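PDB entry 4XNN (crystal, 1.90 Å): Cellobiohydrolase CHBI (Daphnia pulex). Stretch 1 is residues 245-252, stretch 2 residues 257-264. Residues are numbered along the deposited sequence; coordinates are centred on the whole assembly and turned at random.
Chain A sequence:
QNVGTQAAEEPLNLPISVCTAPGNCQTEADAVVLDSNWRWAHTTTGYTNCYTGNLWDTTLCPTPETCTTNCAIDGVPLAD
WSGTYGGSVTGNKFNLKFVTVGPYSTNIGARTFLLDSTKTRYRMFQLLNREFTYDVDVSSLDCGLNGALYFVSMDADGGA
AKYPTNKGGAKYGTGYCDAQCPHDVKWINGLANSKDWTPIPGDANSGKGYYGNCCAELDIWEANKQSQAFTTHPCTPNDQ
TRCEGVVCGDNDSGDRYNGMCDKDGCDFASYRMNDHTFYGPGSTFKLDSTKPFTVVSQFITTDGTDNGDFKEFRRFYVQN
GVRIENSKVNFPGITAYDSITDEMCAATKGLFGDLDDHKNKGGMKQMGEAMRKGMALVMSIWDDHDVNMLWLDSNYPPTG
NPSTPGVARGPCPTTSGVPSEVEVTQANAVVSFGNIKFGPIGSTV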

ATOM      1  N   GLY A 245       2.023  -4.836  22.310  1.00 27.58           N
ATOM      2  CA  GLY A 245       0.936  -5.550  22.938  1.00 28.07           C
ATOM      3  C   GLY A 245      -0.344  -5.543  22.123  1.00 27.98           C
ATOM      4  O   GLY A 245      -0.320  -5.565  20.897  1.00 26.45           O
ATOM      5  N   VAL A 246      -1.464  -5.480  22.825  1.00 27.27           N
ATOM      6  CA  VAL A 246      -2.745  -5.701  22.228  1.00 28.60           C
ATOM      7  C   VAL A 246      -3.068  -4.555  21.275  1.00 27.03           C
ATOM      8  O   VAL A 246      -3.851  -4.718  20.395  1.00 25.72           O
ATOM      9  CB  VAL A 246      -3.820  -5.839  23.343  1.00 32.77           C
ATOM     10  CG1 VAL A 246      -3.988  -4.549  24.139  1.00 33.55           C
ATOM     11  CG2 VAL A 246      -5.176  -6.293  22.805  1.00 34.73           C
ATOM     12  N   VAL A 247      -2.432  -3.398  21.462  1.00 23.97           N
ATOM     13  CA  VAL A 247      -2.745  -2.222  20.646  1.00 24.29           C
ATOM     14  C   VAL A 247      -2.416  -2.441  19.161  1.00 24.13           C
ATOM     15  O   VAL A 247      -3.085  -1.894  18.336  1.00 21.74           O
ATOM     16  CB  VAL A 247      -2.053  -0.983  21.216  1.00 25.22           C
ATOM     17  CG1 VAL A 247      -2.070   0.242  20.236  1.00 25.61           C
ATOM     18  CG2 VAL A 247      -2.666  -0.726  22.613  1.00 26.57           C
ATOM     19  N   CYS A 248      -1.423  -3.292  18.857  1.00 23.06           N
ATOM     20  CA  CYS A 248      -1.076  -3.613  17.505  1.00 22.91           C
ATOM     21  C   CYS A 248      -2.094  -4.464  16.825  1.00 22.52           C
ATOM     22  O   CYS A 248      -2.082  -4.573  15.622  1.00 22.13           O
ATOM     23  CB  CYS A 248       0.247  -4.382  17.493  1.00 26.54           C
ATOM     24  SG  CYS A 248       1.770  -3.488  17.926  1.00 29.58           S
ATOM     25  N   GLY A 249      -2.959  -5.105  17.578  1.00 22.50           N
ATOM     26  CA  GLY A 249      -3.883  -6.076  17.046  1.00 21.09           C
ATOM     27  C   GLY A 249      -3.250  -7.217  16.295  1.00 23.45           C
ATOM     28  O   GLY A 249      -3.682  -7.554  15.151  1.00 21.68           O
ATOM     29  N   ASP A 250      -2.266  -7.855  16.912  1.00 21.64           N
ATOM     30  CA  ASP A 250      -1.474  -8.899  16.205  1.00 24.09           C
ATOM     31  C   ASP A 250      -2.324 -10.126  15.843  1.00 24.93           C
ATOM     32  O   ASP A 250      -3.089 -10.621  16.664  1.00 21.65           O
ATOM     33  CB  ASP A 250      -0.272  -9.365  17.040  1.00 27.25           C
ATOM     34  CG  ASP A 250       0.766  -8.253  17.221  1.00 31.52           C
ATOM     35  OD1 ASP A 250       0.750  -7.251  16.425  1.00 34.09           O
ATOM     36  OD2 ASP A 250       1.543  -8.334  18.189  1.00 29.28           O
ATOM     37  N   ASN A 251      -2.166 -10.600  14.620  1.00 23.95           N
ATOM     38  CA  ASN A 251      -2.909 -11.775  14.173  1.00 26.97           C
ATOM     39  C   ASN A 251      -2.470 -12.991  14.995  1.00 27.28           C
ATOM     40  O   ASN A 251      -3.269 -13.784  15.396  1.00 28.10           O
ATOM     41  CB  ASN A 251      -2.611 -12.018  12.684  1.00 25.98           C
ATOM     42  CG  ASN A 251      -3.318 -11.052  11.799  1.00 28.54           C
ATOM     43  OD1 ASN A 251      -4.483 -10.735  12.012  1.00 28.13           O
ATOM     44  ND2 ASN A 251      -2.626 -10.564  10.800  1.00 31.93           N
ATOM     45  N   ASP A 252      -1.194 -13.070  15.290  1.00 29.84           N
ATOM     46  CA  ASP A 252      -0.652 -14.248  15.987  1.00 33.57           C
ATOM     47  C   ASP A 252      -1.023 -14.394  17.448  1.00 33.56           C
ATOM     48  O   ASP A 252      -0.806 -15.438  17.998  1.00 36.27           O
ATOM     49  CB  ASP A 252       0.843 -14.288  15.891  1.00 32.13           C
ATOM     50  CG  ASP A 252       1.331 -14.383  14.484  1.00 34.31           C
ATOM     51  OD1 ASP A 252       0.566 -14.761  13.570  1.00 33.50           O
ATOM     52  OD2 ASP A 252       2.529 -14.061  14.310  1.00 33.56           O
ATOM     53  N   TYR A 257      -8.941  -8.081  16.059  1.00 24.24           N
ATOM     54  CA  TYR A 257     -10.001  -7.109  16.358  1.00 26.51           C
ATOM     55  C   TYR A 257      -9.906  -6.451  17.735  1.00 27.49           C
ATOM     56  O   TYR A 257     -10.859  -5.874  18.203  1.00 29.14           O
ATOM     57  CB  TYR A 257     -11.375  -7.806  16.264  1.00 28.68           C
ATOM     58  CG  TYR A 257     -11.528  -8.472  14.953  1.00 29.74           C
ATOM     59  CD1 TYR A 257     -11.681  -7.705  13.811  1.00 29.59           C
ATOM     60  CD2 TYR A 257     -11.431  -9.836  14.815  1.00 29.64           C
ATOM     61  CE1 TYR A 257     -11.804  -8.276  12.565  1.00 29.08           C
ATOM     62  CE2 TYR A 257     -11.541 -10.429  13.546  1.00 33.41           C
ATOM     63  CZ  TYR A 257     -11.724  -9.622  12.426  1.00 30.57           C
ATOM     64  OH  TYR A 257     -11.837 -10.115  11.146  1.00 30.86           O
ATOM     65  N   ASN A 258      -8.759  -6.500  18.378  1.00 25.22           N
ATOM     66  CA  ASN A 258      -8.548  -5.841  19.654  1.00 25.49           C
ATOM     67  C   ASN A 258      -7.655  -4.612  19.641  1.00 25.81           C
ATOM     68  O   ASN A 258      -7.438  -4.049  20.715  1.00 25.77           O
ATOM     69  CB  ASN A 258      -7.967  -6.850  20.672  1.00 25.94           C
ATOM     70  CG  ASN A 258      -8.914  -8.017  20.950  1.00 28.31           C
ATOM     71  OD1 ASN A 258      -8.479  -9.124  21.219  1.00 36.10           O
ATOM     72  ND2 ASN A 258     -10.165  -7.790  20.845  1.00 27.51           N
ATOM     73  N   GLY A 259      -7.054  -4.279  18.492  1.00 24.59           N
ATOM     74  CA  GLY A 259      -6.079  -3.222  18.394  1.00 23.39           C
ATOM     75  C   GLY A 259      -6.715  -1.931  18.010  1.00 23.92           C
ATOM     76  O   GLY A 259      -7.957  -1.827  17.957  1.00 24.33           O
ATOM     77  N   MET A 260      -5.857  -0.944  17.736  1.00 22.83           N
ATOM     78  CA  MET A 260      -6.293   0.398  17.368  1.00 20.89           C
ATOM     79  C   MET A 260      -6.748   0.590  15.894  1.00 23.11           C
ATOM     80  O   MET A 260      -7.449   1.563  15.595  1.00 22.23           O
ATOM     81  CB  MET A 260      -5.192   1.339  17.668  1.00 22.13           C
ATOM     82  CG  MET A 260      -3.851   1.233  16.962  1.00 22.61           C
ATOM     83  SD  MET A 260      -2.788   2.685  17.288  1.00 24.01           S
ATOM     84  CE  MET A 260      -3.401   3.889  16.143  1.00 23.66           C
ATOM     85  N   CYS A 261      -6.348  -0.333  15.007  1.00 21.67           N
ATOM     86  CA  CYS A 261      -6.671  -0.246  13.589  1.00 22.71           C
ATOM     87  C   CYS A 261      -7.677  -1.265  13.150  1.00 25.24           C
ATOM     88  O   CYS A 261      -7.725  -2.407  13.651  1.00 24.39           O
ATOM     89  CB  CYS A 261      -5.380  -0.348  12.721  1.00 22.35           C
ATOM     90  SG  CYS A 261      -4.402   1.186  12.733  1.00 24.83           S
ATOM     91  N   ASP A 262      -8.493  -0.849  12.176  1.00 25.13           N
ATOM     92  CA  ASP A 262      -9.400  -1.758  11.473  1.00 24.64           C
ATOM     93  C   ASP A 262      -8.566  -2.535  10.429  1.00 23.66           C
ATOM     94  O   ASP A 262      -8.300  -2.029   9.312  1.00 22.81           O
ATOM     95  CB  ASP A 262     -10.530  -0.959  10.828  1.00 24.99           C
ATOM     96  CG  ASP A 262     -11.383  -1.790   9.886  1.00 23.86           C
ATOM     97  OD1 ASP A 262     -11.357  -3.038   9.935  1.00 23.60           O
ATOM     98  OD2 ASP A 262     -12.042  -1.142   9.051  1.00 23.63           O
ATOM     99  N   LYS A 263      -8.145  -3.753  10.769  1.00 21.25           N
ATOM    100  CA  LYS A 263      -7.305  -4.553   9.891  1.00 21.46           C
ATOM    101  C   LYS A 263      -7.953  -5.087   8.622  1.00 20.34           C
ATOM    102  O   LYS A 263      -7.326  -5.110   7.558  1.00 20.31           O
ATOM    103  CB  LYS A 263      -6.653  -5.740  10.655  1.00 23.98           C
ATOM    104  CG  LYS A 263      -5.548  -5.293  11.557  1.00 24.14           C
ATOM    105  CD  LYS A 263      -4.632  -6.417  12.005  1.00 29.56           C
ATOM    106  CE  LYS A 263      -3.505  -5.707  12.800  1.00 31.25           C
ATOM    107  NZ  LYS A 263      -2.331  -6.502  12.822  1.00 33.23           N
ATOM    108  N   ASP A 264      -9.192  -5.526   8.720  1.00 19.84           N
ATOM    109  CA  ASP A 264      -9.896  -6.037   7.538  1.00 21.32           C
ATOM    110  C   ASP A 264     -10.242  -4.874   6.619  1.00 21.20           C
ATOM    111  O   ASP A 264     -10.190  -4.989   5.386  1.00 22.26           O
ATOM    112  CB  ASP A 264     -11.246  -6.713   7.938  1.00 25.21           C
ATOM    113  CG  ASP A 264     -11.115  -8.081   8.624  1.00 25.54           C
ATOM    114  OD1 ASP A 264     -10.046  -8.680   8.639  1.00 26.11           O
ATOM    115  OD2 ASP A 264     -12.132  -8.501   9.203  1.00 24.36           O
TER
HETATM  116  O   HOH W   1      -4.666  -2.640  15.186  1.00 25.91           O
HETATM  117  O   HOH W   2       0.296  -6.039  13.951  1.00 24.47           O

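This is a small, backbone-led contact between two loops, in which a short 3-10 turn and the glycine after it offer carbonyl oxygens to a main-chain amide and to one long lysine, and a pair of glycines lets the chains close to van der Waals distance.

The turn at Val246–Cys248 is tied off internally: Cys248 N donates to Gly245 O at 3.2 Å and Gly249 N to Val246 O at 3.0 Å. The next carbonyls remain available to the neighbouring loop. Val247 O accepts from Met260 N at 3.0 Å, with an angle of 162° at the hydrogen, and this is the best-formed direct hydrogen bond between the stretches.

Immediately beside it the CA atoms make their closest approach, Gly249 CA lying 3.8 Å from Gly259 CA. Gly259 suits this place for a steric reason: a CB on it would fall 2.5 Å from Gly249 N and 2.7 Å from Val247 O, clashing with both. Without one, its CA rests 3.3 Å from Val247 O and makes a CA-H...O contact with Val246 O, also at 3.3 Å. Gly249 faces it with a positive phi of 56°, a conformation that favours glycine, and a CB there would sit a tight 3.3 Å from Gly259 CA.

Lys263 supplies the second anchor and gives up the largest area to the contact. Its CA-to-CB bond points toward the turn, and after chi1 in m the remaining three torsions are all t, so an extended chain carries the ammonium to the carbonyls. Lys263 NZ makes weak hydrogen bonds to Gly249 O at 2.9 Å and Cys248 O at 3.4 Å. It also donates to water 2 at 2.9 Å from NZ, and that water donates in turn to Asp250 OD1 at 2.8 Å, so the carboxylate is linked to the buried amine through solvent although its CA-to-CB bond points away. Water 1 makes a similar bridge between backbones, accepting from Cys261 N at 2.9 Å and donating weakly to Cys248 O at 3.3 Å.

Two side-chain contacts add packing: Val246 CG2 lies 3.6 Å from Asn258 CB, the aliphatic base of the asparagine, and Val247 CG1 lies 3.9 Å from Met260 CG. Cys248 and Cys261 are buried and covalently bonded elsewhere in the structure, which ties both loops to other groups. The rule to read here is economical: glycine where backbones meet, and a lysine long enough to reach spare carbonyls.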